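Local structure of structural protein ORF131 (Acidianus two-tailed virus, 3FAJ) at residues L39-E43 with Y115-K119; L47-V52 with S98-P102. The protein is a virion structural protein of the RIP/P131 family, is mostly helical, and is thought to bind DNA. All blocks are in the same frame, centred on the assembly; numbering follows the deposited sequence.

Interaction 1: residues L39-E43 with Y115-K119; sequences LDMFE and YQQAK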
ATOM      1  N   LEU A  39       4.038   2.389  -2.157  1.00 23.28           N
ATOM      2  CA  LEU A  39       3.242   3.593  -1.810  1.00 24.27           C
ATOM      3  C   LEU A  39       3.999   4.899  -2.132  1.00 24.90           C
ATOM      4  O   LEU A  39       3.399   5.865  -2.639  1.00 25.32           O
ATOM      5  CB  LEU A  39       2.789   3.562  -0.355  1.00 24.76           C
ATOM      6  CG  LEU A  39       1.790   2.429  -0.066  1.00 25.36           C
ATOM      7  CD1 LEU A  39       1.537   2.391   1.440  1.00 29.40           C
ATOM      8  CD2 LEU A  39       0.477   2.610  -0.866  1.00 28.39           C
ATOM      9  N   ASP A  40       5.293   4.934  -1.849  1.00 24.96           N
ATOM     10  CA  ASP A  40       6.106   6.108  -2.202  1.00 25.54           C
ATOM     11  C   ASP A  40       6.122   6.356  -3.719  1.00 26.00           C
ATOM     12  O   ASP A  40       6.069   7.505  -4.181  1.00 25.92           O
ATOM     13  CB  ASP A  40       7.532   5.953  -1.659  1.00 25.81           C
ATOM     14  CG  ASP A  40       7.615   6.127  -0.147  1.00 27.05           C
ATOM     15  OD1 ASP A  40       6.658   6.644   0.479  1.00 29.01           O
ATOM     16  OD2 ASP A  40       8.668   5.746   0.412  1.00 28.28           O
ATOM     17  N   MET A  41       6.223   5.280  -4.502  1.00 25.70           N
ATOM     18  CA  MET A  41       6.193   5.387  -5.983  1.00 26.83           C
ATOM     19  C   MET A  41       4.815   5.858  -6.465  1.00 25.93           C
ATOM     20  O   MET A  41       4.710   6.664  -7.408  1.00 25.85           O
ATOM     21  CB  MET A  41       6.536   4.040  -6.600  1.00 26.56           C
ATOM     22  CG  MET A  41       7.962   3.613  -6.325  1.00 27.39           C
ATOM     23  SD  MET A  41       8.305   2.064  -7.180  1.00 31.87           S
ATOM     24  CE  MET A  41       7.192   0.912  -6.510  1.00 32.33           C
ATOM     25  N   PHE A  42       3.765   5.354  -5.826  1.00 24.00           N
ATOM     26  CA  PHE A  42       2.390   5.779  -6.106  1.00 24.10           C
ATOM     27  C   PHE A  42       2.270   7.296  -5.912  1.00 24.65           C
ATOM     28  O   PHE A  42       1.757   8.013  -6.787  1.00 24.72           O
ATOM     29  CB  PHE A  42       1.423   5.018  -5.178  1.00 24.27           C
ATOM     30  CG  PHE A  42       0.076   5.664  -5.030  1.00 25.08           C
ATOM     31  CD1 PHE A  42      -0.841   5.657  -6.088  1.00 26.35           C
ATOM     32  CD2 PHE A  42      -0.278   6.274  -3.820  1.00 26.09           C
ATOM     33  CE1 PHE A  42      -2.113   6.264  -5.945  1.00 27.38           C
ATOM     34  CE2 PHE A  42      -1.546   6.857  -3.665  1.00 27.08           C
ATOM     35  CZ  PHE A  42      -2.459   6.854  -4.729  1.00 25.99           C
ATOM     36  N   GLU A  43       2.774   7.784  -4.782  1.00 23.82           N
ATOM     37  CA  GLU A  43       2.631   9.214  -4.450  1.00 23.42           C
ATOM     38  C   GLU A  43       3.459  10.097  -5.358  1.00 23.70           C
ATOM     39  O   GLU A  43       3.118  11.275  -5.572  1.00 22.62           O
ATOM     40  CB  GLU A  43       3.043   9.466  -3.016  1.00 24.01           C
ATOM     41  CG  GLU A  43       2.111   8.774  -2.021  1.00 23.66           C
ATOM     42  CD  GLU A  43       2.518   9.025  -0.591  1.00 28.20           C
ATOM     43  OE1 GLU A  43       3.275   9.994  -0.343  1.00 32.08           O
ATOM     44  OE2 GLU A  43       2.081   8.283   0.290  1.00 28.24           O
ATOM     45  N   TYR A 115      -5.433   6.638   5.375  1.00 23.16           N
ATOM     46  CA  TYR A 115      -4.299   6.253   4.536  1.00 23.76           C
ATOM     47  C   TYR A 115      -2.992   6.598   5.250  1.00 24.05           C
ATOM     48  O   TYR A 115      -2.054   5.797   5.297  1.00 24.11           O
ATOM     49  CB  TYR A 115      -4.362   6.978   3.188  1.00 23.98           C
ATOM     50  CG  TYR A 115      -3.095   6.794   2.350  1.00 23.27           C
ATOM     51  CD1 TYR A 115      -2.963   5.710   1.487  1.00 25.38           C
ATOM     52  CD2 TYR A 115      -2.043   7.706   2.436  1.00 25.14           C
ATOM     53  CE1 TYR A 115      -1.820   5.565   0.710  1.00 24.93           C
ATOM     54  CE2 TYR A 115      -0.871   7.561   1.666  1.00 24.86           C
ATOM     55  CZ  TYR A 115      -0.779   6.469   0.810  1.00 25.83           C
ATOM     56  OH  TYR A 115       0.337   6.293   0.013  1.00 26.92           O
ATOM     57  N   GLN A 116      -2.923   7.813   5.774  1.00 24.08           N
ATOM     58  CA  GLN A 116      -1.704   8.240   6.479  1.00 24.91           C
ATOM     59  C   GLN A 116      -1.388   7.272   7.625  1.00 24.51           C
ATOM     60  O   GLN A 116      -0.225   6.896   7.817  1.00 23.61           O
ATOM     61  CB  GLN A 116      -1.851   9.649   7.031  1.00 24.99           C
ATOM     62  CG  GLN A 116      -2.038  10.713   5.947  1.00 27.01           C
ATOM     63  CD  GLN A 116      -2.527  12.068   6.499  1.00 27.69           C
ATOM     64  OE1 GLN A 116      -2.892  12.206   7.693  1.00 32.07           O
ATOM     65  NE2 GLN A 116      -2.579  13.069   5.622  1.00 32.64           N
ATOM     66  N   GLN A 117      -2.414   6.890   8.385  1.00 22.96           N
ATOM     67  CA  GLN A 117      -2.221   5.979   9.525  1.00 23.95           C
ATOM     68  C   GLN A 117      -1.714   4.620   9.047  1.00 24.10           C
ATOM     69  O   GLN A 117      -0.796   4.045   9.652  1.00 23.36           O
ATOM     70  CB  GLN A 117      -3.524   5.762  10.273  1.00 23.65           C
ATOM     71  CG  GLN A 117      -4.009   6.879  11.117  1.00 26.80           C
ATOM     72  CD  GLN A 117      -5.309   6.483  11.780  1.00 32.82           C
ATOM     73  OE1 GLN A 117      -5.929   5.487  11.386  1.00 36.15           O
ATOM     74  NE2 GLN A 117      -5.708   7.214  12.807  1.00 32.20           N
ATOM     75  N   ALA A 118      -2.327   4.103   7.973  1.00 23.75           N
ATOM     76  CA  ALA A 118      -1.982   2.775   7.478  1.00 23.90           C
ATOM     77  C   ALA A 118      -0.544   2.763   6.955  1.00 24.08           C
ATOM     78  O   ALA A 118       0.237   1.858   7.256  1.00 24.96           O
ATOM     79  CB  ALA A 118      -2.979   2.317   6.384  1.00 23.90           C
ATOM     80  N   LYS A 119      -0.169   3.814   6.219  1.00 24.41           N
ATOM     81  CA  LYS A 119       1.185   3.905   5.678  1.00 24.55           C
ATOM     82  C   LYS A 119       2.215   4.010   6.811  1.00 24.60           C
ATOM     83  O   LYS A 119       3.238   3.329   6.791  1.00 25.27           O
ATOM     84  CB  LYS A 119       1.291   5.078   4.684  1.00 24.80           C
ATOM     85  CG  LYS A 119       2.679   5.186   4.045  1.00 27.77           C
ATOM     86  CD  LYS A 119       2.675   6.276   2.987  1.00 29.92           C
ATOM     87  CE  LYS A 119       4.010   6.289   2.251  1.00 32.41           C
ATOM     88  NZ  LYS A 119       5.088   6.981   2.989  1.00 36.56           N
TER
HETATM   89  O   HOH W   1       3.545   9.451   2.890  1.00 40.19           O
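Glu43 OE2 takes a 2.7 Å hydrogen bond from Tyr115 OH and a longer one, 3.2 Å, from water 1. The contact joins helices 31-43 and 113-123 of the small helical RIP/P131 fold. The 39-43 and 115-119 segments run roughly antiparallel, at 143°, and their axes come no closer than 13.0 Å, so long side chains bridge the gap. Tyr115 points its ring across to helix 31-43. Its OH donates to the anti lone pair of Glu43 OE2, on the side away from the other oxygen. Glu43 OE2 sits at the Tyr115 ring edge, in the ring plane, while the carboxylate plane is turned 55° from it.

Leu39 and Phe42 enclose the tyrosine end. Leu39 CD2 reaches the ring edge, 4.1 Å from Tyr115 CE1. The hydroxyl also lies at the edge of the Phe42 ring, near its plane. Ile78 of helix 69-86 touches both Leu39 and Tyr115, and Val109 of helix 103-111 touches both rings, so this side belongs to the protein interior.

Lys119 closes the outer side. Its chain runs extended past Leu39, with CG 4.0 Å from Leu39 CD1, and bends only at the last torsion (chi4 -80°). That bend turns the ammonium group to Asp40, where it forms a salt bridge. Glu43 adds a second negative charge nearby, which would probably favour the charged lysine. Water 1 links Glu43 OE2 and Lys119 NZ, accepting a 2.9 Å hydrogen bond from the lysine. In the salt bridge, Lys119 NZ meets Asp40 OD1 at 3.0 Å, nearly along the C-O bond of the carboxylate.

Interaction 2: residues L47-V52 with S98-P102; sequences LGYPEV and SQPIP
The Tyr49 ring has Pro50 CB over the centre of one face, 4.1 Å above its plane, and Gln99 NE2 approaches the ring obliquely, 4.3 Å from Tyr49 CD2. A cis peptide bond links Tyr49 to Pro50. Tyr49 belongs to a short, weakly bonded antiparallel strand pair, 48-49 with 99-100, beside the helices of the fold; Pro50 follows it. Tyr49 and Gln99 form the hydrogen-bonded pair, and their side chains leave on the same face. Met86 of helix 69-86 touches both of them.

Tyr49 N donates to Gln99 O at 2.8 Å, in a nearly straight bond of 163°. The return bond, from Gln99 N to Tyr49 O, is more bent, at 143°. Tyr49 O is also approached by Ser98 CA in a CA-H...O contact.

Ile101 provides the apolar part of the contact. Its CD1 lies 3.7 Å from Tyr49 CB and also meets Val52 CG1, with the valine and isoleucine side chains crossing at about a right angle. Ile101 CG1 stands beside its backbone N and meets Leu47 O at 3.5 Å; the next torsion turns CD1 to Tyr49 and Val52.

Beyond the strand, the chain turns at once into helix 51-66, with Pro50 at the N-cap position. Glu51 folds back onto the strand: its OE1 accepts a 3.0 Å hydrogen bond from Gly48 N, on the anti side and 25° out of the carboxylate plane. Its other oxygen, OE2, forms a salt bridge with Lys55. Water 2 links the new helix to the second segment, accepting from Glu51 N and lying 2.7 Å from Ser98 OG.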
ATOM      1  N   LEU A  47       3.913   5.245 -10.645  1.00 27.65           N
ATOM      2  CA  LEU A  47       3.092   4.059 -10.891  1.00 29.08           C
ATOM      3  C   LEU A  47       1.784   4.444 -11.544  1.00 29.88           C
ATOM      4  O   LEU A  47       1.324   5.584 -11.441  1.00 32.22           O
ATOM      5  CB  LEU A  47       2.784   3.363  -9.575  1.00 29.94           C
ATOM      6  CG  LEU A  47       3.683   2.241  -9.083  1.00 31.85           C
ATOM      7  CD1 LEU A  47       5.157   2.350  -9.481  1.00 30.77           C
ATOM      8  CD2 LEU A  47       3.459   2.078  -7.575  1.00 32.47           C
ATOM      9  N   GLY A  48       1.183   3.493 -12.226  1.00 28.56           N
ATOM     10  CA  GLY A  48      -0.099   3.736 -12.836  1.00 27.42           C
ATOM     11  C   GLY A  48      -1.141   2.876 -12.158  1.00 25.80           C
ATOM     12  O   GLY A  48      -0.862   2.204 -11.149  1.00 25.17           O
ATOM     13  N   TYR A  49      -2.351   2.935 -12.698  1.00 24.57           N
ATOM     14  CA  TYR A  49      -3.441   2.102 -12.229  1.00 24.27           C
ATOM     15  C   TYR A  49      -3.817   1.216 -13.396  1.00 23.65           C
ATOM     16  O   TYR A  49      -3.936   1.706 -14.521  1.00 23.49           O
ATOM     17  CB  TYR A  49      -4.641   2.945 -11.787  1.00 24.47           C
ATOM     18  CG  TYR A  49      -5.777   2.131 -11.209  1.00 24.45           C
ATOM     19  CD1 TYR A  49      -5.753   1.716  -9.870  1.00 24.74           C
ATOM     20  CD2 TYR A  49      -6.875   1.767 -11.998  1.00 23.67           C
ATOM     21  CE1 TYR A  49      -6.806   0.958  -9.335  1.00 25.35           C
ATOM     22  CE2 TYR A  49      -7.931   1.008 -11.460  1.00 25.73           C
ATOM     23  CZ  TYR A  49      -7.878   0.618 -10.119  1.00 26.42           C
ATOM     24  OH  TYR A  49      -8.900  -0.142  -9.577  1.00 26.53           O
ATOM     25  N   PRO A  50      -4.030  -0.083 -13.138  1.00 23.78           N
ATOM     26  CA  PRO A  50      -4.050  -0.803 -11.857  1.00 24.03           C
ATOM     27  C   PRO A  50      -2.710  -1.311 -11.312  1.00 24.39           C
ATOM     28  O   PRO A  50      -2.720  -2.035 -10.322  1.00 24.92           O
ATOM     29  CB  PRO A  50      -4.950  -2.004 -12.172  1.00 24.06           C
ATOM     30  CG  PRO A  50      -4.603  -2.317 -13.578  1.00 23.86           C
ATOM     31  CD  PRO A  50      -4.392  -0.971 -14.261  1.00 23.89           C
ATOM     32  N   GLU A  51      -1.584  -0.947 -11.929  1.00 24.49           N
ATOM     33  CA  GLU A  51      -0.259  -1.392 -11.441  1.00 25.48           C
ATOM     34  C   GLU A  51      -0.109  -1.262  -9.927  1.00 24.35           C
ATOM     35  O   GLU A  51       0.338  -2.195  -9.254  1.00 23.62           O
ATOM     36  CB  GLU A  51       0.878  -0.619 -12.135  0.80 25.66           C
ATOM     37  CG  GLU A  51       2.275  -0.827 -11.518  0.80 28.12           C
ATOM     38  CD  GLU A  51       3.363   0.044 -12.155  0.80 28.84           C
ATOM     39  OE1 GLU A  51       3.051   1.131 -12.692  0.80 32.46           O
ATOM     40  OE2 GLU A  51       4.549  -0.360 -12.116  0.80 33.68           O
ATOM     41  N   VAL A  52      -0.513  -0.114  -9.392  1.00 23.37           N
ATOM     42  CA  VAL A  52      -0.318   0.133  -7.973  1.00 23.84           C
ATOM     43  C   VAL A  52      -1.075  -0.878  -7.128  1.00 24.00           C
ATOM     44  O   VAL A  52      -0.489  -1.434  -6.186  1.00 23.91           O
ATOM     45  CB  VAL A  52      -0.662   1.596  -7.552  1.00 24.56           C
ATOM     46  CG1 VAL A  52      -2.105   1.982  -7.894  1.00 25.18           C
ATOM     47  CG2 VAL A  52      -0.364   1.810  -6.031  1.00 25.33           C
ATOM     48  N   SER A  98      -3.973   0.377 -18.622  1.00 34.15           N
ATOM     49  CA  SER A  98      -3.073   1.141 -17.756  1.00 34.38           C
ATOM     50  C   SER A  98      -3.187   2.646 -17.964  1.00 33.19           C
ATOM     51  O   SER A  98      -3.373   3.120 -19.085  1.00 32.87           O
ATOM     52  CB  SER A  98      -1.617   0.715 -17.969  1.00 34.97           C
ATOM     53  OG  SER A  98      -0.763   1.477 -17.127  1.00 37.73           O
ATOM     54  N   GLN A  99      -3.053   3.397 -16.877  1.00 31.91           N
ATOM     55  CA  GLN A  99      -3.078   4.859 -16.952  1.00 30.62           C
ATOM     56  C   GLN A  99      -2.313   5.440 -15.760  1.00 28.81           C
ATOM     57  O   GLN A  99      -2.303   4.833 -14.695  1.00 27.59           O
ATOM     58  CB  GLN A  99      -4.522   5.377 -16.961  1.00 30.41           C
ATOM     59  CG  GLN A  99      -5.389   4.995 -15.736  1.00 31.87           C
ATOM     60  CD  GLN A  99      -6.890   5.015 -16.056  1.00 32.68           C
ATOM     61  OE1 GLN A  99      -7.304   5.464 -17.136  1.00 37.58           O
ATOM     62  NE2 GLN A  99      -7.700   4.518 -15.134  1.00 33.89           N
ATOM     63  N   PRO A 100      -1.664   6.608 -15.932  1.00 27.41           N
ATOM     64  CA  PRO A 100      -1.153   7.297 -14.741  1.00 26.81           C
ATOM     65  C   PRO A 100      -2.291   7.662 -13.801  1.00 26.23           C
ATOM     66  O   PRO A 100      -3.446   7.806 -14.241  1.00 26.80           O
ATOM     67  CB  PRO A 100      -0.533   8.581 -15.313  1.00 26.23           C
ATOM     68  CG  PRO A 100      -1.165   8.744 -16.632  1.00 27.60           C
ATOM     69  CD  PRO A 100      -1.344   7.356 -17.158  1.00 27.85           C
ATOM     70  N   ILE A 101      -1.957   7.788 -12.529  1.00 26.26           N
ATOM     71  CA  ILE A 101      -2.897   8.147 -11.474  1.00 26.45           C
ATOM     72  C   ILE A 101      -3.128   9.655 -11.621  1.00 25.39           C
ATOM     73  O   ILE A 101      -2.155  10.420 -11.699  1.00 24.55           O
ATOM     74  CB  ILE A 101      -2.312   7.872 -10.066  1.00 26.66           C
ATOM     75  CG1 ILE A 101      -1.674   6.467  -9.935  1.00 29.84           C
ATOM     76  CG2 ILE A 101      -3.363   8.117  -8.966  1.00 27.98           C
ATOM     77  CD1 ILE A 101      -2.656   5.328  -9.729  1.00 30.27           C
ATOM     78  N   PRO A 102      -4.399  10.094 -11.690  1.00 24.95           N
ATOM     79  CA  PRO A 102      -4.659  11.542 -11.745  1.00 24.04           C
ATOM     80  C   PRO A 102      -4.143  12.241 -10.481  1.00 22.68           C
ATOM     81  O   PRO A 102      -4.242  11.684  -9.397  1.00 22.67           O
ATOM     82  CB  PRO A 102      -6.186  11.628 -11.772  1.00 24.90           C
ATOM     83  CG  PRO A 102      -6.647  10.269 -12.202  1.00 24.91           C
ATOM     84  CD  PRO A 102      -5.643   9.296 -11.715  1.00 24.99           C
TER
HETATM   85  O   HOH W   2      -0.854   0.345 -14.648  1.00 27.25           O

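How the interactions relate
From the N terminus, helix 31-43 comes first and ends in the 39-43 segment of interaction 1. A short loop leads to strand 48-49 and the start of helix 51-66, which form one side of interaction 2. After helices 51-66 and 69-86, the chain returns at 98-102 and closes the loop of interaction 2. Helix 103-111 then leads to helix 113-123, where 115-119 closes the longer loop of interaction 1. Interaction 2 is thus nested within interaction 1. The two centres lie 14 Å apart. Phe42 CE1 packs 3.8 Å from Ile101 CG2, and Phe42 CB packs against Val52 CG2. Leu47 CD1 also packs 3.6 Å from Met41 CB.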